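Local coordinates for teichoic acid D-alanine hydrolase (Staphylococcus aureus, PDB 5ZH8), which hydrolyses D-alanyl esters on wall teichoic acid and lipoteichoic acid, and affects methicillin resistance, autolysis and cell wall structure, at residues G176-K181 with G200-K205; P157-S162 with K194-R199. All blocks are in the same frame, centred on the assembly; numbering follows the deposited sequence.

Contact 1 (G176-K181 with G200-K205); sequences GLYKYK and GIDPKK
The backbones of G176-K181 and G200-K205 run antiparallel and meet in a single beta bridge at L177 and I201, a non-hydrogen-bonded pair with CA atoms 4.4 Å apart. Two N-H···O=C bonds frame it: D202 N to G176 O at 2.6 Å and Y178 N to G200 O at 3.2 Å. Both are nearly straight, and both donors lie almost along the C=O axis. Glycines supply the two acceptors; G176, with a positive phi of 89°, sits where a CB would be pressed against the preceding carbonyl, and G200 turns to positive phi as the chain leaves helix 189-199. On one side of the bridge L177 and I201 cross obliquely, and methyl CD2 of L177 meets methyl CD1 of I201 at 3.6 Å.

Beyond the bridge, the Y178 ring lies across D202. D202 CB sits over the ring face, 3.6 Å from the Y178 ring centroid, and CG, anti to the backbone N (chi1 -177°), lays the carboxylate over the ring with the two planes 24° apart. D202 OD1 lies 3.1 Å from Y178 OH and also forms a salt bridge with NZ of K204. Y178 O and Y180 N are both hydrogen-bonded to the N212 side chain, just ahead of helix 213-227. The ammonium of K204 probably favours the ionised form of D202, whose CB meets the ring in a CH-pi contact.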
ATOM      1  N   GLY A 176     -21.326  -2.145 -13.378  1.00 69.13           N
ATOM      2  CA  GLY A 176     -21.031  -1.036 -14.280  1.00 72.65           C
ATOM      3  C   GLY A 176     -21.112   0.317 -13.599  1.00 73.79           C
ATOM      4  O   GLY A 176     -21.006   1.350 -14.257  1.00 77.09           O
ATOM      5  N   LEU A 177     -21.284   0.313 -12.280  1.00 71.57           N
ATOM      6  CA  LEU A 177     -21.298   1.545 -11.505  1.00 72.43           C
ATOM      7  C   LEU A 177     -19.875   2.089 -11.418  1.00 73.02           C
ATOM      8  O   LEU A 177     -18.917   1.321 -11.265  1.00 71.15           O
ATOM      9  CB  LEU A 177     -21.840   1.291 -10.092  1.00 69.87           C
ATOM     10  CG  LEU A 177     -23.333   1.002  -9.905  1.00 69.78           C
ATOM     11  CD1 LEU A 177     -23.566   0.393  -8.531  1.00 66.98           C
ATOM     12  CD2 LEU A 177     -24.182   2.245 -10.091  1.00 72.78           C
ATOM     13  N   TYR A 178     -19.739   3.411 -11.521  1.00 75.85           N
ATOM     14  CA  TYR A 178     -18.458   4.073 -11.294  1.00 76.48           C
ATOM     15  C   TYR A 178     -17.942   3.726  -9.903  1.00 73.58           C
ATOM     16  O   TYR A 178     -18.728   3.489  -8.985  1.00 71.57           O
ATOM     17  CB  TYR A 178     -18.593   5.596 -11.427  1.00 79.92           C
ATOM     18  CG  TYR A 178     -18.687   6.092 -12.855  1.00 83.58           C
ATOM     19  CD1 TYR A 178     -17.553   6.183 -13.654  1.00 85.15           C
ATOM     20  CD2 TYR A 178     -19.905   6.487 -13.399  1.00 85.80           C
ATOM     21  CE1 TYR A 178     -17.630   6.640 -14.958  1.00 88.88           C
ATOM     22  CE2 TYR A 178     -19.992   6.941 -14.705  1.00 89.46           C
ATOM     23  CZ  TYR A 178     -18.851   7.014 -15.479  1.00 91.01           C
ATOM     24  OH  TYR A 178     -18.923   7.464 -16.774  1.00 94.98           O
ATOM     25  N   LYS A 179     -16.619   3.691  -9.752  1.00 73.63           N
ATOM     26  CA  LYS A 179     -16.011   3.353  -8.468  1.00 71.41           C
ATOM     27  C   LYS A 179     -16.422   4.374  -7.411  1.00 71.71           C
ATOM     28  O   LYS A 179     -16.471   5.570  -7.691  1.00 74.42           O
ATOM     29  CB  LYS A 179     -14.489   3.278  -8.583  1.00 71.92           C
ATOM     30  CG  LYS A 179     -13.875   2.081  -7.869  1.00 69.40           C
ATOM     31  CD  LYS A 179     -12.362   2.039  -8.047  1.00 70.27           C
ATOM     32  CE  LYS A 179     -11.721   1.054  -7.078  1.00 67.86           C
ATOM     33  NZ  LYS A 179     -10.240   0.974  -7.238  1.00 68.49           N
ATOM     34  N   TYR A 180     -16.717   3.889  -6.205  1.00 69.35           N
ATOM     35  CA  TYR A 180     -17.246   4.716  -5.138  1.00 70.05           C
ATOM     36  C   TYR A 180     -16.169   5.689  -4.721  1.00 72.03           C
ATOM     37  O   TYR A 180     -15.068   5.296  -4.338  1.00 70.87           O
ATOM     38  CB  TYR A 180     -17.657   3.895  -3.923  1.00 67.10           C
ATOM     39  CG  TYR A 180     -18.197   4.726  -2.774  1.00 67.56           C
ATOM     40  CD1 TYR A 180     -19.365   5.458  -2.918  1.00 69.42           C
ATOM     41  CD2 TYR A 180     -17.548   4.771  -1.541  1.00 66.47           C
ATOM     42  CE1 TYR A 180     -19.878   6.213  -1.873  1.00 70.29           C
ATOM     43  CE2 TYR A 180     -18.055   5.519  -0.491  1.00 67.43           C
ATOM     44  CZ  TYR A 180     -19.219   6.240  -0.660  1.00 69.26           C
ATOM     45  OH  TYR A 180     -19.715   6.988   0.381  1.00 70.21           O
ATOM     46  N   LYS A 181     -16.479   6.968  -4.844  1.00 75.65           N
ATOM     47  CA  LYS A 181     -15.599   8.025  -4.391  1.00 77.81           C
ATOM     48  C   LYS A 181     -16.164   8.507  -3.066  1.00 78.14           C
ATOM     49  O   LYS A 181     -17.156   9.239  -3.055  1.00 80.29           O
ATOM     50  CB  LYS A 181     -15.566   9.166  -5.411  1.00 81.80           C
ATOM     51  CG  LYS A 181     -14.610   8.937  -6.576  1.00 82.70           C
ATOM     52  CD  LYS A 181     -14.436  10.199  -7.410  1.00 86.97           C
ATOM     53  CE  LYS A 181     -13.591  11.252  -6.706  1.00 88.75           C
ATOM     54  NZ  LYS A 181     -13.946  12.618  -7.177  1.00 93.24           N
ATOM     55  N   GLY A 200     -24.010   6.940 -11.090  1.00 87.66           N
ATOM     56  CA  GLY A 200     -24.638   5.983 -11.983  1.00 87.84           C
ATOM     57  C   GLY A 200     -23.680   5.075 -12.725  1.00 87.28           C
ATOM     58  O   GLY A 200     -22.608   4.710 -12.226  1.00 84.85           O
ATOM     59  N   ILE A 201     -24.075   4.729 -13.947  1.00 89.76           N
ATOM     60  CA  ILE A 201     -23.404   3.692 -14.744  1.00 89.35           C
ATOM     61  C   ILE A 201     -22.289   4.252 -15.618  1.00 92.26           C
ATOM     62  O   ILE A 201     -22.352   5.391 -16.083  1.00 95.79           O
ATOM     63  CB  ILE A 201     -24.444   2.889 -15.589  1.00 90.17           C
ATOM     64  CG1 ILE A 201     -24.787   1.590 -14.872  1.00 86.50           C
ATOM     65  CG2 ILE A 201     -23.942   2.497 -16.979  1.00 92.27           C
ATOM     66  CD1 ILE A 201     -25.279   1.793 -13.459  1.00 84.50           C
ATOM     67  N   ASP A 202     -21.274   3.421 -15.832  1.00 91.28           N
ATOM     68  CA  ASP A 202     -20.191   3.708 -16.756  1.00 94.01           C
ATOM     69  C   ASP A 202     -20.314   2.746 -17.944  1.00 95.76           C
ATOM     70  O   ASP A 202     -20.034   1.548 -17.797  1.00 92.90           O
ATOM     71  CB  ASP A 202     -18.852   3.525 -16.050  1.00 91.38           C
ATOM     72  CG  ASP A 202     -17.677   3.880 -16.930  1.00 93.59           C
ATOM     73  OD1 ASP A 202     -17.828   4.747 -17.814  1.00 97.34           O
ATOM     74  OD2 ASP A 202     -16.594   3.295 -16.728  1.00 91.59           O
ATOM     75  N   PRO A 203     -20.761   3.253 -19.114  1.00100.96           N
ATOM     76  CA  PRO A 203     -21.102   2.375 -20.234  1.00102.95           C
ATOM     77  C   PRO A 203     -20.029   1.369 -20.611  1.00102.75           C
ATOM     78  O   PRO A 203     -20.342   0.194 -20.714  1.00101.55           O
ATOM     79  CB  PRO A 203     -21.351   3.350 -21.381  1.00107.69           C
ATOM     80  CG  PRO A 203     -21.889   4.562 -20.710  1.00108.40           C
ATOM     81  CD  PRO A 203     -21.244   4.625 -19.354  1.00104.71           C
ATOM     82  N   LYS A 204     -18.790   1.819 -20.805  1.00104.77           N
ATOM     83  CA  LYS A 204     -17.686   0.943 -21.229  1.00105.12           C
ATOM     84  C   LYS A 204     -17.440  -0.223 -20.265  1.00101.31           C
ATOM     85  O   LYS A 204     -17.041  -1.304 -20.685  1.00100.66           O
ATOM     86  CB  LYS A 204     -16.395   1.750 -21.445  1.00107.45           C
ATOM     87  CG  LYS A 204     -15.786   2.396 -20.201  1.00105.48           C
ATOM     88  CD  LYS A 204     -14.543   3.218 -20.537  1.00108.12           C
ATOM     89  CE  LYS A 204     -14.861   4.484 -21.330  1.00112.93           C
ATOM     90  NZ  LYS A 204     -15.819   5.381 -20.623  1.00112.83           N
ATOM     91  N   LYS A 205     -17.690   0.019 -18.979  1.00 99.52           N
ATOM     92  CA  LYS A 205     -17.542  -0.991 -17.938  1.00 96.05           C
ATOM     93  C   LYS A 205     -18.829  -1.774 -17.650  1.00 94.69           C
ATOM     94  O   LYS A 205     -18.861  -2.574 -16.720  1.00 91.56           O
ATOM     95  CB  LYS A 205     -17.005  -0.337 -16.656  1.00 94.18           C
ATOM     96  CG  LYS A 205     -15.500  -0.090 -16.715  1.00 94.97           C
ATOM     97  CD  LYS A 205     -14.714  -1.357 -16.383  1.00 92.60           C
ATOM     98  CE  LYS A 205     -13.350  -1.404 -17.070  1.00 94.44           C
ATOM     99  NZ  LYS A 205     -12.471  -0.257 -16.710  1.00 95.58           N
TER

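Contact 2 (P157-S162 with K194-R199); sequences PWFKTS and KAIQKR
K194 lays its side chain across one face of the W158 indole, crossing it at about a right angle and meeting both rings of the bicycle. Its CE is over the six-membered ring, 3.8 Å from that ring's centroid, a CH-pi contact; further along the extended chain, K194 NZ stands 4.9 Å from the centroid of the five-membered ring and 10° off its normal, which fits a cation-pi interaction. Nearer the helix, K194 CG touches W158 CZ3 at 3.5 Å. W158 reaches this position with CG in the crowded place between backbone N and carbonyl carbon (chi1 48°).

The next residue, F159, is the centre of an inverse gamma turn, closed by a weak bond from K160 N to W158 O. Through it the loop between helices 152-155 and 167-171 lies against helix 189-199, within the helical part of a beta-lactamase-family fold; F159 also packs on V218 of helix 213-227. I196 CG2 comes to the edge of the F159 ring in its plane, 4.0 Å from CZ of F159, while Q197 CB touches F159 CD1 at 3.7 Å as the two side chains run alongside one another, pointing opposite ways.

Q197, bent at chi2, then turns its amide to the loop backbone: NE2 of Q197 donates to K160 O at 2.7 Å with an N-H···O angle of 159°, the acceptor near the amide plane but the donor above the carbonyl plane.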
ATOM      1  N   PRO A 157     -36.559   1.495  -4.889  1.00 76.84           N
ATOM      2  CA  PRO A 157     -37.219   2.249  -5.975  1.00 80.21           C
ATOM      3  C   PRO A 157     -36.473   3.480  -6.481  1.00 82.49           C
ATOM      4  O   PRO A 157     -36.448   3.725  -7.687  1.00 84.06           O
ATOM      5  CB  PRO A 157     -38.546   2.673  -5.347  1.00 82.05           C
ATOM      6  CG  PRO A 157     -38.833   1.621  -4.338  1.00 79.61           C
ATOM      7  CD  PRO A 157     -37.518   1.120  -3.832  1.00 76.69           C
ATOM      8  N   TRP A 158     -35.883   4.246  -5.567  1.00 83.06           N
ATOM      9  CA  TRP A 158     -35.193   5.488  -5.931  1.00 85.70           C
ATOM     10  C   TRP A 158     -33.840   5.261  -6.606  1.00 84.48           C
ATOM     11  O   TRP A 158     -33.371   6.134  -7.334  1.00 86.67           O
ATOM     12  CB  TRP A 158     -35.043   6.433  -4.726  1.00 86.91           C
ATOM     13  CG  TRP A 158     -34.511   5.810  -3.472  1.00 84.32           C
ATOM     14  CD1 TRP A 158     -35.241   5.279  -2.447  1.00 83.61           C
ATOM     15  CD2 TRP A 158     -33.140   5.673  -3.100  1.00 82.74           C
ATOM     16  NE1 TRP A 158     -34.410   4.813  -1.462  1.00 81.30           N
ATOM     17  CE2 TRP A 158     -33.112   5.042  -1.836  1.00 80.76           C
ATOM     18  CE3 TRP A 158     -31.929   6.017  -3.714  1.00 82.94           C
ATOM     19  CZ2 TRP A 158     -31.920   4.746  -1.172  1.00 78.80           C
ATOM     20  CZ3 TRP A 158     -30.743   5.733  -3.048  1.00 80.82           C
ATOM     21  CH2 TRP A 158     -30.749   5.101  -1.790  1.00 78.77           C
ATOM     22  N   PHE A 159     -33.222   4.100  -6.384  1.00 81.17           N
ATOM     23  CA  PHE A 159     -31.971   3.767  -7.058  1.00 79.99           C
ATOM     24  C   PHE A 159     -32.216   3.455  -8.539  1.00 81.89           C
ATOM     25  O   PHE A 159     -32.222   2.292  -8.957  1.00 80.27           O
ATOM     26  CB  PHE A 159     -31.267   2.595  -6.363  1.00 76.08           C
ATOM     27  CG  PHE A 159     -29.814   2.470  -6.727  1.00 74.70           C
ATOM     28  CD1 PHE A 159     -28.853   3.163  -6.007  1.00 74.10           C
ATOM     29  CD2 PHE A 159     -29.409   1.677  -7.798  1.00 74.08           C
ATOM     30  CE1 PHE A 159     -27.520   3.066  -6.337  1.00 73.14           C
ATOM     31  CE2 PHE A 159     -28.070   1.575  -8.137  1.00 73.12           C
ATOM     32  CZ  PHE A 159     -27.125   2.270  -7.404  1.00 72.68           C
ATOM     33  N   LYS A 160     -32.426   4.509  -9.326  1.00 85.76           N
ATOM     34  CA  LYS A 160     -32.691   4.374 -10.754  1.00 88.14           C
ATOM     35  C   LYS A 160     -31.399   4.490 -11.548  1.00 88.38           C
ATOM     36  O   LYS A 160     -30.478   5.213 -11.161  1.00 88.57           O
ATOM     37  CB  LYS A 160     -33.704   5.422 -11.213  1.00 92.59           C
ATOM     38  CG  LYS A 160     -35.047   4.840 -11.649  1.00 93.91           C
ATOM     39  CD  LYS A 160     -34.909   3.886 -12.833  1.00 94.03           C
ATOM     40  CE  LYS A 160     -36.207   3.746 -13.618  1.00 96.70           C
ATOM     41  NZ  LYS A 160     -36.056   2.778 -14.738  1.00 96.66           N
ATOM     42  N   THR A 161     -31.343   3.770 -12.666  1.00 88.69           N
ATOM     43  CA  THR A 161     -30.106   3.589 -13.422  1.00 88.64           C
ATOM     44  C   THR A 161     -30.399   3.375 -14.907  1.00 91.19           C
ATOM     45  O   THR A 161     -31.388   2.734 -15.258  1.00 91.63           O
ATOM     46  CB  THR A 161     -29.302   2.394 -12.857  1.00 84.70           C
ATOM     47  OG1 THR A 161     -28.401   1.896 -13.851  1.00 85.01           O
ATOM     48  CG2 THR A 161     -30.235   1.264 -12.419  1.00 82.68           C
ATOM     49  N   SER A 162     -29.526   3.902 -15.765  1.00 93.31           N
ATOM     50  CA  SER A 162     -29.706   3.882 -17.232  1.00 96.58           C
ATOM     51  C   SER A 162     -30.203   2.529 -17.762  1.00 95.30           C
ATOM     52  O   SER A 162     -31.009   2.471 -18.687  1.00 97.79           O
ATOM     53  CB  SER A 162     -28.392   4.255 -17.952  1.00 98.14           C
ATOM     54  OG  SER A 162     -27.425   4.815 -17.071  1.00 96.84           O
ATOM     55  N   LYS A 194     -27.105   7.316  -2.170  1.00 75.92           N
ATOM     56  CA  LYS A 194     -27.725   8.369  -2.974  1.00 79.47           C
ATOM     57  C   LYS A 194     -26.680   9.130  -3.794  1.00 80.78           C
ATOM     58  O   LYS A 194     -26.990   9.676  -4.841  1.00 83.14           O
ATOM     59  CB  LYS A 194     -28.578   9.311  -2.108  1.00 82.16           C
ATOM     60  CG  LYS A 194     -30.070   9.045  -2.279  1.00 83.34           C
ATOM     61  CD  LYS A 194     -30.924   9.388  -1.067  1.00 84.52           C
ATOM     62  CE  LYS A 194     -32.390   9.019  -1.322  1.00 85.36           C
ATOM     63  NZ  LYS A 194     -33.375   9.728  -0.450  1.00 87.67           N
ATOM     64  N   ALA A 195     -25.441   9.156  -3.318  1.00 79.46           N
ATOM     65  CA  ALA A 195     -24.330   9.694  -4.106  1.00 80.65           C
ATOM     66  C   ALA A 195     -23.994   8.778  -5.283  1.00 79.25           C
ATOM     67  O   ALA A 195     -23.820   9.251  -6.409  1.00 81.34           O
ATOM     68  CB  ALA A 195     -23.102   9.911  -3.230  1.00 79.64           C
ATOM     69  N   ILE A 196     -23.915   7.472  -5.013  1.00 75.87           N
ATOM     70  CA  ILE A 196     -23.627   6.450  -6.034  1.00 74.50           C
ATOM     71  C   ILE A 196     -24.683   6.421  -7.133  1.00 76.41           C
ATOM     72  O   ILE A 196     -24.386   6.151  -8.293  1.00 76.88           O
ATOM     73  CB  ILE A 196     -23.603   5.032  -5.403  1.00 70.77           C
ATOM     74  CG1 ILE A 196     -22.371   4.840  -4.514  1.00 68.59           C
ATOM     75  CG2 ILE A 196     -23.641   3.942  -6.469  1.00 69.79           C
ATOM     76  CD1 ILE A 196     -22.498   3.670  -3.558  1.00 65.31           C
ATOM     77  N   GLN A 197     -25.929   6.669  -6.752  1.00 77.74           N
ATOM     78  CA  GLN A 197     -27.028   6.683  -7.714  1.00 80.12           C
ATOM     79  C   GLN A 197     -26.882   7.843  -8.702  1.00 84.48           C
ATOM     80  O   GLN A 197     -27.127   7.668  -9.889  1.00 86.01           O
ATOM     81  CB  GLN A 197     -28.388   6.705  -6.992  1.00 80.08           C
ATOM     82  CG  GLN A 197     -29.595   6.497  -7.893  1.00 81.43           C
ATOM     83  CD  GLN A 197     -30.061   7.749  -8.603  1.00 85.43           C
ATOM     84  OE1 GLN A 197     -29.899   8.858  -8.102  1.00 87.11           O
ATOM     85  NE2 GLN A 197     -30.652   7.574  -9.777  1.00 87.16           N
ATOM     86  N   LYS A 198     -26.469   9.013  -8.213  1.00 86.97           N
ATOM     87  CA  LYS A 198     -26.214  10.164  -9.080  1.00 91.37           C
ATOM     88  C   LYS A 198     -25.078   9.889 -10.082  1.00 91.94           C
ATOM     89  O   LYS A 198     -25.207  10.204 -11.268  1.00 94.77           O
ATOM     90  CB  LYS A 198     -25.921  11.426  -8.248  1.00 93.29           C
ATOM     91  CG  LYS A 198     -25.897  12.727  -9.039  1.00 98.06           C
ATOM     92  CD  LYS A 198     -27.269  13.112  -9.572  1.00101.00           C
ATOM     93  CE  LYS A 198     -27.254  14.523 -10.143  1.00106.13           C
ATOM     94  NZ  LYS A 198     -28.566  14.946 -10.711  1.00109.31           N
ATOM     95  N   ARG A 199     -23.978   9.306  -9.611  1.00 89.69           N
ATOM     96  CA  ARG A 199     -22.858   8.989 -10.490  1.00 90.15           C
ATOM     97  C   ARG A 199     -23.275   7.959 -11.531  1.00 89.88           C
ATOM     98  O   ARG A 199     -22.894   8.064 -12.686  1.00 92.04           O
ATOM     99  CB  ARG A 199     -21.674   8.462  -9.697  1.00 87.36           C
ATOM    100  CG  ARG A 199     -21.106   9.452  -8.698  1.00 88.25           C
ATOM    101  CD  ARG A 199     -19.623   9.214  -8.510  1.00 86.99           C
ATOM    102  NE  ARG A 199     -18.881   9.650  -9.691  1.00 89.89           N
ATOM    103  CZ  ARG A 199     -17.713   9.152 -10.097  1.00 89.31           C
ATOM    104  NH1 ARG A 199     -17.106   8.161  -9.436  1.00 85.60           N
ATOM    105  NH2 ARG A 199     -17.146   9.644 -11.197  1.00 92.44           N
TER

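In the fold
From the N terminus the four segments come in the order 157-162, 176-181, 194-199, 200-205, so the two contacts cross. Contact 2 closes a loop of 31 residues that includes helix 167-171, bringing the chain after helix 152-155 back to helix 189-199. Contact 1 closes 18 residues, all of helix 189-199 among them, by pairing the chain before that helix with the chain after it. Since 199 leads directly into 200, one helix end serves both. Their centres lie 11 Å apart, and they meet where I201 packs on T161 and Y180 on I196. Helix 213-227 also borders both, through L177 in contact 1 and W158 and F159 in contact 2.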